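Local coordinates for putative lipoprotein (Bacteroides thetaiotaomicron, PDB 4Q1Z), which is a two-domain protein of unknown function, probably anchored to the membrane as a lipoprotein, at residues 124-136 against 256-268. Residues are numbered along the deposited sequence; the frame is centred on the assembly and turned at random.
Sequences GVYFRDQFYEIYN and QYLTSVFGGAYVI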
# COMPACT_ATOMS: atom_id res chain seq x y z
N GLY A 124 8.91 32.25 -3.05
CA GLY A 124 9.48 31.07 -3.70
C GLY A 124 8.54 29.88 -3.66
O GLY A 124 7.31 30.03 -3.55
N VAL A 125 9.12 28.68 -3.80
CA VAL A 125 8.41 27.41 -3.75
C VAL A 125 9.11 26.53 -2.72
O VAL A 125 10.24 26.84 -2.32
CB VAL A 125 8.28 26.72 -5.16
CG1 VAL A 125 7.65 27.65 -6.19
CG2 VAL A 125 9.61 26.13 -5.67
N TYR A 126 8.45 25.46 -2.28
CA TYR A 126 8.99 24.45 -1.37
C TYR A 126 8.61 23.08 -1.93
O TYR A 126 7.42 22.76 -1.94
CB TYR A 126 8.48 24.64 0.08
CG TYR A 126 9.23 23.81 1.10
CD1 TYR A 126 10.52 24.17 1.51
CD2 TYR A 126 8.65 22.69 1.68
CE1 TYR A 126 11.22 23.41 2.45
CE2 TYR A 126 9.35 21.91 2.62
CZ TYR A 126 10.63 22.29 3.01
OH TYR A 126 11.33 21.58 3.96
N PHE A 127 9.58 22.32 -2.46
CA PHE A 127 9.29 21.00 -3.02
C PHE A 127 9.85 19.88 -2.11
O PHE A 127 9.89 18.71 -2.55
CB PHE A 127 9.86 20.88 -4.47
CG PHE A 127 11.34 21.18 -4.60
CD1 PHE A 127 12.29 20.36 -4.00
CD2 PHE A 127 11.77 22.32 -5.26
CE1 PHE A 127 13.65 20.67 -4.06
CE2 PHE A 127 13.13 22.65 -5.30
CZ PHE A 127 14.06 21.82 -4.71
N ARG A 128 10.32 20.21 -0.88
CA ARG A 128 10.97 19.19 -0.03
C ARG A 128 10.04 18.54 1.00
O ARG A 128 10.49 17.68 1.77
CB ARG A 128 12.20 19.75 0.68
CG ARG A 128 13.00 20.71 -0.16
CD ARG A 128 14.21 21.26 0.54
NE ARG A 128 15.05 21.98 -0.42
CZ ARG A 128 15.95 21.40 -1.20
NH1 ARG A 128 16.20 20.10 -1.07
NH2 ARG A 128 16.63 22.11 -2.08
N ASP A 129 8.74 18.88 0.99
CA ASP A 129 7.76 18.31 1.92
C ASP A 129 7.15 16.95 1.41
O ASP A 129 6.34 16.36 2.12
CB ASP A 129 6.66 19.34 2.28
CG ASP A 129 6.02 20.08 1.12
OD1 ASP A 129 6.29 19.71 -0.06
OD2 ASP A 129 5.18 20.96 1.38
N GLN A 130 7.60 16.45 0.24
CA GLN A 130 7.14 15.19 -0.38
C GLN A 130 7.21 13.99 0.59
O GLN A 130 8.21 13.82 1.29
CB GLN A 130 7.97 14.85 -1.63
CG GLN A 130 7.81 15.82 -2.79
CD GLN A 130 8.43 15.31 -4.09
OE1 GLN A 130 9.52 14.73 -4.12
NE2 GLN A 130 7.75 15.57 -5.20
N PHE A 131 6.16 13.17 0.63
CA PHE A 131 6.11 11.96 1.46
C PHE A 131 5.15 10.93 0.84
O PHE A 131 4.26 11.26 0.05
CB PHE A 131 5.76 12.26 2.94
CG PHE A 131 4.30 12.47 3.27
CD1 PHE A 131 3.49 11.39 3.62
CD2 PHE A 131 3.73 13.74 3.21
CE1 PHE A 131 2.13 11.58 3.92
CE2 PHE A 131 2.37 13.93 3.52
CZ PHE A 131 1.59 12.85 3.89
N TYR A 132 5.36 9.65 1.23
CA TYR A 132 4.70 8.42 0.79
C TYR A 132 4.40 7.60 2.01
O TYR A 132 5.32 7.26 2.74
CB TYR A 132 5.64 7.61 -0.16
CG TYR A 132 6.29 8.47 -1.22
CD1 TYR A 132 7.52 9.10 -0.99
CD2 TYR A 132 5.65 8.71 -2.43
CE1 TYR A 132 8.09 9.94 -1.94
CE2 TYR A 132 6.21 9.57 -3.38
CZ TYR A 132 7.44 10.16 -3.14
OH TYR A 132 8.01 10.97 -4.09
N GLU A 133 3.12 7.35 2.29
CA GLU A 133 2.71 6.58 3.45
C GLU A 133 2.18 5.23 2.96
O GLU A 133 1.25 5.18 2.18
CB GLU A 133 1.72 7.35 4.30
CG GLU A 133 1.27 6.59 5.54
CD GLU A 133 0.39 7.36 6.51
OE1 GLU A 133 0.44 8.61 6.52
OE2 GLU A 133 -0.37 6.70 7.26
N ILE A 134 2.85 4.17 3.41
CA ILE A 134 2.67 2.73 3.15
C ILE A 134 1.92 2.15 4.34
O ILE A 134 2.27 2.46 5.47
CB ILE A 134 4.12 2.16 2.95
CG1 ILE A 134 4.68 2.53 1.60
CG2 ILE A 134 4.29 0.68 3.25
CD1 ILE A 134 3.65 2.37 0.50
N TYR A 135 0.87 1.34 4.11
CA TYR A 135 0.02 0.77 5.16
C TYR A 135 -0.08 -0.75 5.07
O TYR A 135 -0.23 -1.30 3.97
CB TYR A 135 -1.39 1.40 5.07
CG TYR A 135 -2.43 0.97 6.10
CD1 TYR A 135 -2.46 1.54 7.37
CD2 TYR A 135 -3.47 0.11 5.76
CE1 TYR A 135 -3.45 1.20 8.30
CE2 TYR A 135 -4.46 -0.25 6.68
CZ TYR A 135 -4.45 0.31 7.95
OH TYR A 135 -5.43 -0.02 8.86
N ASN A 136 -0.02 -1.43 6.23
CA ASN A 136 -0.23 -2.87 6.29
C ASN A 136 -1.73 -3.08 6.35
O ASN A 136 -2.36 -2.87 7.40
CB ASN A 136 0.51 -3.52 7.45
CG ASN A 136 0.34 -5.03 7.53
OD1 ASN A 136 -0.48 -5.65 6.84
ND2 ASN A 136 1.13 -5.68 8.37
N GLN A 256 18.51 15.97 -4.28
CA GLN A 256 17.28 15.49 -3.59
C GLN A 256 16.62 14.53 -4.46
O GLN A 256 16.82 14.58 -5.66
CB GLN A 256 16.23 16.60 -3.25
CG GLN A 256 16.70 18.02 -3.06
CD GLN A 256 17.06 18.79 -4.30
OE1 GLN A 256 16.52 18.58 -5.39
NE2 GLN A 256 17.98 19.75 -4.12
N TYR A 257 15.74 13.69 -3.87
CA TYR A 257 14.93 12.76 -4.59
C TYR A 257 13.62 13.47 -4.78
O TYR A 257 12.69 13.36 -3.97
CB TYR A 257 14.83 11.40 -3.86
CG TYR A 257 13.98 10.39 -4.60
CD1 TYR A 257 14.16 10.17 -5.97
CD2 TYR A 257 13.00 9.65 -3.95
CE1 TYR A 257 13.36 9.27 -6.67
CE2 TYR A 257 12.21 8.73 -4.63
CZ TYR A 257 12.39 8.54 -6.00
OH TYR A 257 11.63 7.65 -6.68
N LEU A 258 13.58 14.30 -5.82
CA LEU A 258 12.38 15.06 -6.14
C LEU A 258 11.66 14.36 -7.26
O LEU A 258 12.12 14.40 -8.40
CB LEU A 258 12.72 16.54 -6.48
CG LEU A 258 11.56 17.42 -6.98
CD1 LEU A 258 10.53 17.69 -5.89
CD2 LEU A 258 12.07 18.68 -7.56
N THR A 259 10.53 13.72 -6.95
CA THR A 259 9.65 13.13 -7.96
C THR A 259 8.83 14.32 -8.58
O THR A 259 8.78 15.40 -8.00
CB THR A 259 8.84 11.95 -7.37
OG1 THR A 259 7.93 12.37 -6.36
CG2 THR A 259 9.73 10.84 -6.83
N SER A 260 8.27 14.14 -9.78
CA SER A 260 7.50 15.18 -10.49
C SER A 260 6.44 15.87 -9.60
O SER A 260 5.56 15.19 -9.04
CB SER A 260 6.83 14.59 -11.72
OG SER A 260 6.52 15.59 -12.68
N VAL A 261 6.52 17.21 -9.48
CA VAL A 261 5.55 18.04 -8.74
C VAL A 261 4.21 18.05 -9.55
O VAL A 261 3.16 18.46 -9.04
CB VAL A 261 6.08 19.46 -8.37
CG1 VAL A 261 7.33 19.38 -7.47
CG2 VAL A 261 6.36 20.31 -9.60
N PHE A 262 4.24 17.53 -10.81
CA PHE A 262 3.05 17.35 -11.64
C PHE A 262 2.40 15.99 -11.45
O PHE A 262 1.45 15.68 -12.14
CB PHE A 262 3.41 17.47 -13.12
CG PHE A 262 3.83 18.83 -13.59
CD1 PHE A 262 2.88 19.83 -13.78
CD2 PHE A 262 5.16 19.10 -13.89
CE1 PHE A 262 3.27 21.10 -14.23
CE2 PHE A 262 5.54 20.37 -14.35
CZ PHE A 262 4.59 21.36 -14.53
N GLY A 263 2.95 15.15 -10.59
CA GLY A 263 2.48 13.78 -10.40
C GLY A 263 3.47 12.81 -11.00
O GLY A 263 3.84 12.92 -12.18
N GLY A 264 3.93 11.90 -10.16
CA GLY A 264 4.84 10.83 -10.56
C GLY A 264 4.12 9.51 -10.58
O GLY A 264 2.97 9.42 -10.14
N ALA A 265 4.77 8.48 -11.16
CA ALA A 265 4.28 7.10 -11.21
C ALA A 265 5.11 6.31 -10.17
O ALA A 265 6.33 6.23 -10.30
CB ALA A 265 4.41 6.53 -12.61
N TYR A 266 4.45 5.87 -9.09
CA TYR A 266 5.09 5.22 -7.92
C TYR A 266 4.79 3.75 -7.85
O TYR A 266 3.66 3.35 -8.04
CB TYR A 266 4.58 5.90 -6.61
CG TYR A 266 4.47 7.41 -6.71
CD1 TYR A 266 5.61 8.21 -6.80
CD2 TYR A 266 3.23 8.04 -6.79
CE1 TYR A 266 5.52 9.59 -6.96
CE2 TYR A 266 3.13 9.43 -6.90
CZ TYR A 266 4.28 10.20 -7.02
OH TYR A 266 4.22 11.57 -7.16
N VAL A 267 5.81 2.94 -7.51
CA VAL A 267 5.64 1.49 -7.31
C VAL A 267 6.43 1.03 -6.08
O VAL A 267 7.53 1.52 -5.81
CB VAL A 267 6.01 0.58 -8.54
CG1 VAL A 267 5.05 0.76 -9.71
CG2 VAL A 267 7.46 0.76 -8.98
N ILE A 268 5.87 0.03 -5.39
CA ILE A 268 6.55 -0.72 -4.33
C ILE A 268 6.52 -2.16 -4.79
O ILE A 268 5.48 -2.62 -5.29
CB ILE A 268 6.09 -0.50 -2.88
CG1 ILE A 268 4.54 -0.65 -2.71
CG2 ILE A 268 6.68 0.83 -2.32
CD1 ILE A 268 4.07 -0.92 -1.31
O HOH W 1 10.32 12.24 -3.27
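Y132 drives the edge of its ring into the face of Y266, the centroids 5.3 Å apart and the planes at 61°. The Y132 CE2 corner makes the touch. G264 O lies over the opposite face of Y266, toward its rim, and the N–H of G264 also binds the Y266 hydroxyl. Also at the Y132 edge, in the ring plane, are T259 OG1 and a water; T259 OG1 donates to Y132 OH over 2.7 Å. Nearer the loop end, L258 CD2 sits over one face of the F127 ring, 4.1 Å from its centroid, while L258 CD1 packs on F127 CB.

Between these aromatic groups the Q130 amide grips the backbone of T259 at both ends. T259 N reaches Q130 OE1 in the carbonyl plane, on a lone pair, at 3.2 Å; Q130 NE2 returns a straighter bond of 3.0 Å to T259 O, approaching from above that carbonyl's plane. The extended chain beyond CG (chi2 -169°) carries the amide across to T259. Q130 NE2 has a second acceptor, Y115 O, and the water joins Q130 OE1, Y132 OH and Y257 O. A leucine in place of Q130 would probably leave T259 N and O without these partners and the water with one anchor fewer.

Further along, I134 and I268 meet tip to tip through their CD1 atoms. Apolar and aromatic side chains thus bridge the strands, while at the loop end side chains also bond to and touch backbone. Strand 131-136, flanked by 108-114 and 195-199, and strand 265-269, between 148-152 and 307-312, belong to one large mixed sheet but are not neighbours in it.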